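PDB 3ORF: dihydropteridine reductase from Dictyostelium discoideum, which uses NADH or NADPH to reduce quinonoid dihydropteridines to their tetrahydro forms, yielding tetrahydrobiopterin. Local coordinates for residues Ala127-Gly130 and Ala131-Asn135; Asp209-Pro212 and Leu213-Ala217. One frame throughout, in Å; residues are numbered along the deposited sequence.

Contact 1: residues Ala127-Gly130 and Ala131-Asn135; sequences AHIG and AKLLN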
ATOM      1  N   ALA A 127      -2.620  -3.513  12.997  1.00 26.05           N
ATOM      2  CA  ALA A 127      -2.634  -4.997  12.909  1.00 26.32           C
ATOM      3  C   ALA A 127      -1.898  -5.615  14.122  1.00 28.86           C
ATOM      4  O   ALA A 127      -2.442  -6.459  14.890  1.00 30.87           O
ATOM      5  CB  ALA A 127      -2.054  -5.458  11.590  1.00 24.90           C
ATOM      6  N   HIS A 128      -0.682  -5.167  14.347  1.00 29.02           N
ATOM      7  CA  HIS A 128       0.058  -5.635  15.533  1.00 31.46           C
ATOM      8  C   HIS A 128      -0.655  -5.406  16.895  1.00 32.03           C
ATOM      9  O   HIS A 128      -0.710  -6.283  17.730  1.00 32.14           O
ATOM     10  CB  HIS A 128       1.440  -4.974  15.555  1.00 31.99           C
ATOM     11  CG  HIS A 128       2.289  -5.425  16.709  1.00 37.16           C
ATOM     12  ND1 HIS A 128       3.028  -6.584  16.671  1.00 38.09           N
ATOM     13  CD2 HIS A 128       2.453  -4.910  17.957  1.00 41.35           C
ATOM     14  CE1 HIS A 128       3.642  -6.751  17.835  1.00 45.44           C
ATOM     15  NE2 HIS A 128       3.294  -5.761  18.639  1.00 47.60           N
ATOM     16  N   ILE A 129      -1.172  -4.190  17.101  1.00 33.63           N
ATOM     17  CA  ILE A 129      -1.816  -3.778  18.353  1.00 33.36           C
ATOM     18  C   ILE A 129      -3.012  -4.657  18.600  1.00 33.92           C
ATOM     19  O   ILE A 129      -3.202  -5.119  19.745  1.00 34.17           O
ATOM     20  CB  ILE A 129      -2.216  -2.295  18.270  1.00 34.03           C
ATOM     21  CG1 ILE A 129      -0.979  -1.383  18.397  1.00 29.96           C
ATOM     22  CG2 ILE A 129      -3.203  -1.927  19.350  1.00 36.43           C
ATOM     23  CD1 ILE A 129      -1.224  -0.019  18.023  1.00 31.79           C
ATOM     24  N   GLY A 130      -3.815  -4.902  17.538  1.00 32.30           N
ATOM     25  CA  GLY A 130      -4.930  -5.825  17.616  1.00 31.03           C
ATOM     26  C   GLY A 130      -4.533  -7.264  17.892  1.00 31.58           C
ATOM     27  O   GLY A 130      -5.051  -7.931  18.818  1.00 33.08           O
ATOM     28  N   ALA A 131      -3.629  -7.807  17.098  1.00 31.50           N
ATOM     29  CA  ALA A 131      -3.130  -9.147  17.438  1.00 32.60           C
ATOM     30  C   ALA A 131      -2.715  -9.258  18.924  1.00 34.02           C
ATOM     31  O   ALA A 131      -2.995 -10.266  19.582  1.00 33.91           O
ATOM     32  CB  ALA A 131      -1.975  -9.519  16.560  1.00 32.91           C
ATOM     33  N   LYS A 132      -2.070  -8.226  19.471  1.00 34.42           N
ATOM     34  CA  LYS A 132      -1.570  -8.355  20.874  1.00 36.14           C
ATOM     35  C   LYS A 132      -2.610  -8.047  21.953  1.00 36.38           C
ATOM     36  O   LYS A 132      -2.588  -8.682  22.995  1.00 37.60           O
ATOM     37  CB  LYS A 132      -0.275  -7.543  21.145  1.00 36.32           C
ATOM     38  CG  LYS A 132       1.023  -8.081  20.479  1.00 36.96           C
ATOM     39  CD  LYS A 132       1.387  -9.532  20.840  1.00 43.14           C
ATOM     40  CE  LYS A 132       2.839  -9.896  20.439  1.00 46.60           C
ATOM     41  NZ  LYS A 132       2.997 -11.136  19.626  1.00 48.73           N
ATOM     42  N   LEU A 133      -3.519  -7.095  21.712  1.00 35.25           N
ATOM     43  CA  LEU A 133      -4.371  -6.578  22.791  1.00 35.64           C
ATOM     44  C   LEU A 133      -5.872  -6.868  22.634  1.00 36.71           C
ATOM     45  O   LEU A 133      -6.675  -6.590  23.584  1.00 38.15           O
ATOM     46  CB  LEU A 133      -4.208  -5.065  22.917  1.00 34.20           C
ATOM     47  CG  LEU A 133      -2.824  -4.469  23.231  1.00 36.60           C
ATOM     48  CD1 LEU A 133      -2.835  -2.920  23.346  1.00 34.76           C
ATOM     49  CD2 LEU A 133      -2.182  -5.097  24.499  1.00 35.06           C
ATOM     50  N   LEU A 134      -6.288  -7.384  21.471  1.00 34.09           N
ATOM     51  CA  LEU A 134      -7.712  -7.539  21.257  1.00 33.38           C
ATOM     52  C   LEU A 134      -8.208  -8.768  22.023  1.00 34.31           C
ATOM     53  O   LEU A 134      -7.509  -9.774  22.105  1.00 34.23           O
ATOM     54  CB  LEU A 134      -8.012  -7.652  19.768  1.00 31.98           C
ATOM     55  CG  LEU A 134      -9.445  -7.320  19.365  1.00 33.34           C
ATOM     56  CD1 LEU A 134      -9.729  -5.835  19.664  1.00 29.39           C
ATOM     57  CD2 LEU A 134      -9.745  -7.724  17.878  1.00 29.80           C
ATOM     58  N   ASN A 135      -9.372  -8.654  22.655  1.00 34.55           N
ATOM     59  CA  ASN A 135     -10.019  -9.802  23.298  1.00 33.16           C
ATOM     60  C   ASN A 135     -10.675 -10.651  22.217  1.00 31.77           C
ATOM     61  O   ASN A 135     -11.079 -10.145  21.110  1.00 27.73           O
ATOM     62  CB  ASN A 135     -11.129  -9.325  24.186  1.00 34.35           C
ATOM     63  CG  ASN A 135     -10.659  -8.932  25.593  1.00 39.57           C
ATOM     64  OD1 ASN A 135      -9.727  -9.510  26.140  1.00 45.82           O
ATOM     65  ND2 ASN A 135     -11.285  -7.897  26.143  1.00 39.53           N
TER
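The carbonyl oxygen of A127 takes the amide hydrogen of A131, N to O 2.8 Å, in a nearly straight N-H...O bond. This is the first of four i to i+4 bonds: K132 N follows on H128 O, L133 N on I129 O, and L134 N on G130 O at 3.0 Å. L134 is the first residue to leave helical backbone angles, which leaves this last bond to finish the final turn. L134 also lays its CB 3.1 Å from G130 O.

Outside the backbone, H128 and K132 form the principal side-chain pair. With CG of H128 anti to its own N (chi1 -178°), the imidazole reaches along the helix, and the methylene CG of K132 sits over one ring face, 4.1 Å from the centroid and 29° off the normal, a CH-pi contact. NE2 is the ring atom nearest to that methylene. The lysine chain bends at chi2 and chi4, and its CE comes within 4.2 Å of CE1 of H128. On another side of the helix, CG2 of I129 meets CD1 of L133 at 4.1 Å, an apolar contact that faces L26 of strand 24-28 and I78 and I81 of helix 71-82. F108 and S104 of the second subunit pack on the H128 and K132 side, so this ring and lysine lie at the dimer interface.

K132 O receives K87 NZ, and the backbones of L133 and N135 pair with V88 as the chain turns into strand 134-135. A helix flanking the parallel sheet in this way belongs to the Rossmann-type α/β fold of the short-chain dehydrogenases/reductases, and here its outer side also faces the second subunit of the homodimer.

Contact 2: residues Asp209-Pro212 and Leu213-Ala217; sequences DWTP and LSEVA
P212 and E215 lie side by side at the N-terminus of helix 213-225, where P212 holds the N-cap position just before the first turn; the helix packs on the Rossmann-type α/β sandwich. E215 traces the contact from root to tip. Its CB lies 3.5 Å from P212 O and, on another flank, 4.1 Å from the methyl CG2 of T211. CG, anti to the carbonyl carbon (chi1 -57°), passes near P212 CD, and from there the chain runs extended along the proline ring. The carboxyl carbon CD comes 3.9 Å from P212 CD, and OE2 settles 3.7 Å from that same ring carbon, a van der Waals contact. The other oxygen, OE1, is hydrogen-bonded to T246 OG1, which ties the tip of the side chain to strand 245-250, the last strand of the sheet within this chain. Replacing E215 by alanine removes CG and the carboxylate, which would probably uncover P212 CD and leave T246 OG1 without its carboxylate partner.

T211 arrives at about a right angle to both E215 and V216. Its CG2, anti to the backbone N, touches the CB of one and the CG2 of the other, while OG1 turns to T241 OG1. V216 continues inward to F239 and to L34 of helix 33-44, a residue of the probable dinucleotide-binding region; the side chain of L213, which packs on E37 of the same helix, lies about 6 Å from the bound NAD at its nearest atoms.

Two amides converge on one backbone oxygen to open the helix. V216 N makes a weak bond to P212 O at 3.4 Å, whereas E215 N reaches that oxygen at 2.8 Å from above the carbonyl plane, 53° out of it.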
ATOM      1  N   ASP A 209     -24.420  17.278   3.367  1.00 34.78           N
ATOM      2  CA  ASP A 209     -24.028  16.053   2.673  1.00 32.98           C
ATOM      3  C   ASP A 209     -22.741  15.472   3.278  1.00 31.40           C
ATOM      4  O   ASP A 209     -22.028  14.682   2.611  1.00 30.30           O
ATOM      5  CB  ASP A 209     -23.742  16.309   1.190  1.00 33.57           C
ATOM      6  CG  ASP A 209     -25.006  16.611   0.337  1.00 38.25           C
ATOM      7  OD1 ASP A 209     -26.170  16.571   0.826  1.00 33.32           O
ATOM      8  OD2 ASP A 209     -24.775  16.925  -0.871  1.00 45.06           O
ATOM      9  N   TRP A 210     -22.400  15.885   4.510  1.00 30.21           N
ATOM     10  CA  TRP A 210     -21.177  15.360   5.181  1.00 27.13           C
ATOM     11  C   TRP A 210     -21.577  14.556   6.422  1.00 27.46           C
ATOM     12  O   TRP A 210     -22.501  14.983   7.165  1.00 26.63           O
ATOM     13  CB  TRP A 210     -20.303  16.536   5.603  1.00 27.72           C
ATOM     14  CG  TRP A 210     -19.670  17.236   4.426  1.00 29.48           C
ATOM     15  CD1 TRP A 210     -19.952  17.043   3.093  1.00 30.23           C
ATOM     16  CD2 TRP A 210     -18.641  18.209   4.478  1.00 32.25           C
ATOM     17  NE1 TRP A 210     -19.122  17.815   2.324  1.00 33.33           N
ATOM     18  CE2 TRP A 210     -18.297  18.530   3.148  1.00 34.31           C
ATOM     19  CE3 TRP A 210     -17.931  18.809   5.524  1.00 33.41           C
ATOM     20  CZ2 TRP A 210     -17.310  19.448   2.840  1.00 35.12           C
ATOM     21  CZ3 TRP A 210     -16.957  19.731   5.211  1.00 36.30           C
ATOM     22  CH2 TRP A 210     -16.644  20.026   3.879  1.00 37.05           C
ATOM     23  N   THR A 211     -20.894  13.416   6.672  1.00 24.70           N
ATOM     24  CA  THR A 211     -21.282  12.632   7.817  1.00 25.22           C
ATOM     25  C   THR A 211     -20.771  13.267   9.132  1.00 25.91           C
ATOM     26  O   THR A 211     -19.610  13.522   9.282  1.00 25.56           O
ATOM     27  CB  THR A 211     -20.792  11.170   7.728  1.00 24.23           C
ATOM     28  OG1 THR A 211     -21.027  10.645   6.403  1.00 23.93           O
ATOM     29  CG2 THR A 211     -21.545  10.311   8.746  1.00 22.97           C
ATOM     30  N   PRO A 212     -21.675  13.527  10.086  1.00 27.83           N
ATOM     31  CA  PRO A 212     -21.232  13.965  11.421  1.00 27.78           C
ATOM     32  C   PRO A 212     -20.406  12.880  12.116  1.00 27.66           C
ATOM     33  O   PRO A 212     -20.779  11.707  12.066  1.00 28.33           O
ATOM     34  CB  PRO A 212     -22.548  14.171  12.171  1.00 29.02           C
ATOM     35  CG  PRO A 212     -23.555  14.500  11.026  1.00 30.26           C
ATOM     36  CD  PRO A 212     -23.138  13.461   9.998  1.00 26.43           C
ATOM     37  N   LEU A 213     -19.309  13.276  12.764  1.00 25.86           N
ATOM     38  CA  LEU A 213     -18.405  12.310  13.376  1.00 26.13           C
ATOM     39  C   LEU A 213     -19.163  11.443  14.431  1.00 26.50           C
ATOM     40  O   LEU A 213     -18.884  10.232  14.590  1.00 25.19           O
ATOM     41  CB  LEU A 213     -17.215  13.067  13.979  1.00 24.71           C
ATOM     42  CG  LEU A 213     -16.390  13.846  12.955  1.00 27.38           C
ATOM     43  CD1 LEU A 213     -15.358  14.659  13.681  1.00 33.58           C
ATOM     44  CD2 LEU A 213     -15.721  12.955  11.986  1.00 24.62           C
ATOM     45  N   SER A 214     -20.176  12.045  15.093  1.00 28.02           N
ATOM     46  CA  SER A 214     -20.918  11.358  16.133  1.00 30.07           C
ATOM     47  C   SER A 214     -21.708  10.250  15.486  1.00 30.68           C
ATOM     48  O   SER A 214     -22.022   9.313  16.153  1.00 32.75           O
ATOM     49  CB  SER A 214     -21.859  12.321  16.911  1.00 32.40           C
ATOM     50  OG  SER A 214     -22.944  12.747  16.093  1.00 34.49           O
ATOM     51  N   GLU A 215     -22.014  10.315  14.183  1.00 30.36           N
ATOM     52  CA  GLU A 215     -22.716   9.164  13.578  1.00 31.37           C
ATOM     53  C   GLU A 215     -21.722   8.071  13.324  1.00 28.79           C
ATOM     54  O   GLU A 215     -22.040   6.920  13.424  1.00 28.55           O
ATOM     55  CB  GLU A 215     -23.478   9.486  12.287  1.00 31.27           C
ATOM     56  CG  GLU A 215     -24.480  10.565  12.445  1.00 38.41           C
ATOM     57  CD  GLU A 215     -25.488  10.650  11.275  1.00 44.14           C
ATOM     58  OE1 GLU A 215     -25.626   9.686  10.508  1.00 50.17           O
ATOM     59  OE2 GLU A 215     -26.180  11.676  11.155  1.00 49.55           O
ATOM     60  N   VAL A 216     -20.502   8.420  12.982  1.00 27.39           N
ATOM     61  CA  VAL A 216     -19.519   7.351  12.929  1.00 26.10           C
ATOM     62  C   VAL A 216     -19.339   6.617  14.284  1.00 25.51           C
ATOM     63  O   VAL A 216     -19.390   5.391  14.373  1.00 25.72           O
ATOM     64  CB  VAL A 216     -18.187   7.892  12.308  1.00 25.76           C
ATOM     65  CG1 VAL A 216     -17.194   6.737  12.231  1.00 21.96           C
ATOM     66  CG2 VAL A 216     -18.550   8.477  10.936  1.00 21.73           C
ATOM     67  N   ALA A 217     -19.148   7.386  15.348  1.00 26.22           N
ATOM     68  CA  ALA A 217     -19.102   6.837  16.711  1.00 27.49           C
ATOM     69  C   ALA A 217     -20.272   5.946  17.073  1.00 28.49           C
ATOM     70  O   ALA A 217     -20.075   4.863  17.658  1.00 27.43           O
ATOM     71  CB  ALA A 217     -18.982   7.951  17.761  1.00 26.86           C
TER

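The two contacts lie on opposite sides of the chain's centre, with about 26 Å between their own centres, and mark contrasting helix ends. Contact 1 is the buried C-terminal turn of helix 108-133, pressed between the sheet, helix 71-82 and the second subunit; contact 2 is the partly buried start of helix 213-225, which no other chain of the assembly touches. Both rest on the same Rossmann-type sheet, but on different strands, 24-28 and 88-93 for the first and 236-242 for the second. Contact 1 has a run of i to i+4 bonds and a CH-pi pair; contact 2 has one carbonyl oxygen shared by two amides, and a proline packed against a carboxylate bound to a threonine distant in sequence.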